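F1 capsule-anchoring protein (Yersinia pestis, PDB 3FCG) serves as the outer-membrane usher for Caf1 fibre secretion, and its Caf1 subunit-like middle domain is crucial for that secretion. Local coordinates at the interface of chains A and B. Numbering follows the deposited sequence. Chains: chain A/B, F1 capsule-anchoring protein.

The interface of chains A and B. Residues chain A 16-20, 53, 62, 78-81; chain B 10-14.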
# COMPACT_ATOMS: atom_id res chain seq x y z
N ALA A 16 6.08 -0.60 2.76
CA ALA A 16 5.78 -1.12 1.43
C ALA A 16 6.69 -0.49 0.38
O ALA A 16 6.98 0.71 0.45
CB ALA A 16 4.32 -0.88 1.09
N PRO A 17 7.14 -1.29 -0.60
CA PRO A 17 8.00 -0.74 -1.64
C PRO A 17 7.23 -0.17 -2.83
O PRO A 17 6.24 -0.76 -3.28
CB PRO A 17 8.83 -1.96 -2.07
CG PRO A 17 7.97 -3.15 -1.76
CD PRO A 17 6.90 -2.73 -0.78
N VAL A 18 7.70 0.97 -3.33
CA VAL A 18 7.12 1.61 -4.52
C VAL A 18 8.21 2.12 -5.45
O VAL A 18 9.37 2.28 -5.05
CB VAL A 18 6.17 2.79 -4.16
CG1 VAL A 18 4.86 2.28 -3.56
CG2 VAL A 18 6.85 3.78 -3.22
N VAL A 19 7.84 2.38 -6.70
CA VAL A 19 8.71 3.06 -7.64
C VAL A 19 8.03 4.35 -8.13
O VAL A 19 6.91 4.31 -8.65
CB VAL A 19 9.18 2.14 -8.82
CG1 VAL A 19 8.07 1.19 -9.26
CG2 VAL A 19 9.71 2.95 -10.00
N ARG A 20 8.71 5.47 -7.93
CA ARG A 20 8.18 6.79 -8.28
C ARG A 20 8.89 7.38 -9.48
O ARG A 20 10.09 7.17 -9.67
CB ARG A 20 8.30 7.74 -7.09
CG ARG A 20 7.33 7.46 -5.95
CD ARG A 20 7.55 8.42 -4.79
NE ARG A 20 7.26 9.81 -5.16
CZ ARG A 20 7.71 10.87 -4.50
NH1 ARG A 20 8.49 10.73 -3.43
NH2 ARG A 20 7.40 12.09 -4.92
N LEU A 53 4.57 -4.90 -6.12
CA LEU A 53 5.80 -5.23 -6.83
C LEU A 53 6.37 -6.52 -6.24
O LEU A 53 5.92 -6.97 -5.19
CB LEU A 53 6.81 -4.08 -6.68
CG LEU A 53 6.52 -2.72 -7.32
CD1 LEU A 53 7.28 -1.62 -6.60
CD2 LEU A 53 6.85 -2.72 -8.81
N LEU A 62 15.62 -3.58 -11.48
CA LEU A 62 14.41 -3.55 -12.28
C LEU A 62 14.66 -2.76 -13.56
O LEU A 62 15.62 -1.98 -13.64
CB LEU A 62 13.25 -2.92 -11.50
CG LEU A 62 12.74 -3.58 -10.22
CD1 LEU A 62 11.80 -2.63 -9.49
CD2 LEU A 62 12.05 -4.92 -10.48
N VAL A 78 16.35 0.60 -12.74
CA VAL A 78 16.08 0.96 -11.35
C VAL A 78 16.63 -0.10 -10.39
O VAL A 78 16.13 -1.23 -10.35
CB VAL A 78 14.57 1.22 -11.09
CG1 VAL A 78 14.31 1.50 -9.61
CG2 VAL A 78 14.07 2.39 -11.92
N PRO A 79 17.68 0.26 -9.63
CA PRO A 79 18.24 -0.64 -8.63
C PRO A 79 17.31 -0.73 -7.42
O PRO A 79 16.90 0.30 -6.89
CB PRO A 79 19.56 0.04 -8.23
CG PRO A 79 19.77 1.15 -9.23
CD PRO A 79 18.41 1.54 -9.68
N TYR A 80 16.98 -1.94 -7.01
CA TYR A 80 16.17 -2.14 -5.81
C TYR A 80 16.92 -2.89 -4.73
O TYR A 80 17.88 -3.62 -5.00
CB TYR A 80 14.83 -2.81 -6.15
CG TYR A 80 14.89 -4.29 -6.45
CD1 TYR A 80 14.59 -5.23 -5.46
CD2 TYR A 80 15.21 -4.75 -7.72
CE1 TYR A 80 14.63 -6.59 -5.73
CE2 TYR A 80 15.24 -6.11 -8.00
CZ TYR A 80 14.95 -7.02 -7.01
OH TYR A 80 14.99 -8.37 -7.29
N ASP A 81 16.47 -2.71 -3.49
CA ASP A 81 17.09 -3.34 -2.32
C ASP A 81 16.07 -3.46 -1.19
O ASP A 81 15.25 -2.57 -0.99
CB ASP A 81 18.29 -2.50 -1.86
CG ASP A 81 19.07 -3.17 -0.74
OD1 ASP A 81 19.10 -4.42 -0.68
OD2 ASP A 81 19.65 -2.43 0.09
N TYR B 10 12.89 5.94 -9.39
CA TYR B 10 13.63 5.39 -8.26
C TYR B 10 12.77 4.49 -7.38
O TYR B 10 11.57 4.69 -7.26
CB TYR B 10 14.26 6.53 -7.43
CG TYR B 10 13.28 7.59 -6.96
CD1 TYR B 10 12.77 7.57 -5.66
CD2 TYR B 10 12.86 8.61 -7.81
CE1 TYR B 10 11.87 8.54 -5.23
CE2 TYR B 10 11.96 9.59 -7.39
CZ TYR B 10 11.47 9.54 -6.10
OH TYR B 10 10.59 10.51 -5.68
N TYR B 11 13.42 3.49 -6.79
CA TYR B 11 12.80 2.60 -5.83
C TYR B 11 12.86 3.27 -4.46
O TYR B 11 13.90 3.82 -4.09
CB TYR B 11 13.59 1.29 -5.78
CG TYR B 11 12.82 0.07 -5.31
CD1 TYR B 11 12.02 -0.65 -6.20
CD2 TYR B 11 12.91 -0.38 -4.00
CE1 TYR B 11 11.33 -1.78 -5.79
CE2 TYR B 11 12.21 -1.51 -3.57
CZ TYR B 11 11.43 -2.21 -4.48
OH TYR B 11 10.73 -3.33 -4.08
N GLN B 12 11.74 3.25 -3.74
CA GLN B 12 11.72 3.75 -2.36
C GLN B 12 10.73 3.02 -1.46
O GLN B 12 9.76 2.43 -1.94
CB GLN B 12 11.52 5.27 -2.31
CG GLN B 12 10.08 5.76 -2.42
CD GLN B 12 9.89 7.18 -1.87
OE1 GLN B 12 8.76 7.62 -1.64
NE2 GLN B 12 10.99 7.89 -1.66
N TRP B 13 10.99 3.06 -0.16
CA TRP B 13 10.15 2.38 0.82
C TRP B 13 9.28 3.37 1.56
O TRP B 13 9.78 4.27 2.25
CB TRP B 13 11.02 1.58 1.79
CG TRP B 13 11.66 0.40 1.13
CD1 TRP B 13 12.83 0.39 0.42
CD2 TRP B 13 11.17 -0.94 1.09
NE1 TRP B 13 13.10 -0.87 -0.05
CE2 TRP B 13 12.09 -1.71 0.35
CE3 TRP B 13 10.03 -1.58 1.62
CZ2 TRP B 13 11.91 -3.08 0.12
CZ3 TRP B 13 9.86 -2.93 1.39
CH2 TRP B 13 10.79 -3.67 0.65
N ASN B 14 7.97 3.22 1.40
CA ASN B 14 6.99 4.06 2.08
C ASN B 14 6.55 3.44 3.39
O ASN B 14 6.32 2.22 3.46
CB ASN B 14 5.76 4.29 1.20
CG ASN B 14 6.04 5.17 -0.00
OD1 ASN B 14 7.16 5.64 -0.21
ND2 ASN B 14 5.01 5.40 -0.81
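This is a swapped beta-strand of the usher middle domain, a Caf1 subunit-like beta fold. The N-terminal strand 10-15 of chain B leaves its own copy and pairs antiparallel with strand 15-23 of chain A, and the twin contact exchanges the same strand the other way. The structure alone does not establish whether the full-length usher swaps.

Paired backbone hydrogen bonds join A:Ala16 with B:Asn14, A:Val18 with B:Gln12 and A:Arg20 with B:Tyr10. The central pair is the straightest: B:Gln12 N reaches A:Val18 O at 2.9 Å, with 174° at the hydrogen.

Side chains alternate along the inserted strand. B:Tyr11 and B:Trp13 turn to the side of A:Pro17 and strand 73-80. B:Tyr11 has CG anti to the backbone N (chi1 -155°). This puts A:Tyr80 CB over the centre of one ring face, 3.5 Å from B:Tyr11 CD1, while the other side meets A:Val18 O toward the rim and A:Pro17 CB at the hydroxyl end. A:Leu62 CD1 comes in obliquely on CD1 and CE1 of that ring, and A:Leu53 CD1 meets it tip to tip. A:Val78 CG1 crosses near its base, 3.9 Å from B:Tyr11 CB.

A:Pro17 also lies alongside B:Trp13, with its CB over the six-membered ring, offset toward the rim of the indole. The indole NE1 points along its ring plane and donates to the backbone carbonyl O of A:Asp81 at 2.9 Å. Together with the proline over its face, this bond would hold the indole's rotation and ties the swapped strand to the residue just after strand 73-80.

On the other side, A:Arg20 runs beside B:Tyr10 and bends at chi3, the guanidinium and ring planes 63° apart. The B:Tyr10 hydroxyl OH lies over the guanidinium face, 3.1 Å from A:Arg20 NH1: a close polar contact, not a well-directed hydrogen bond. A:Val18 CG2 packs against the amide of B:Asn14, 3.6 Å from its CG.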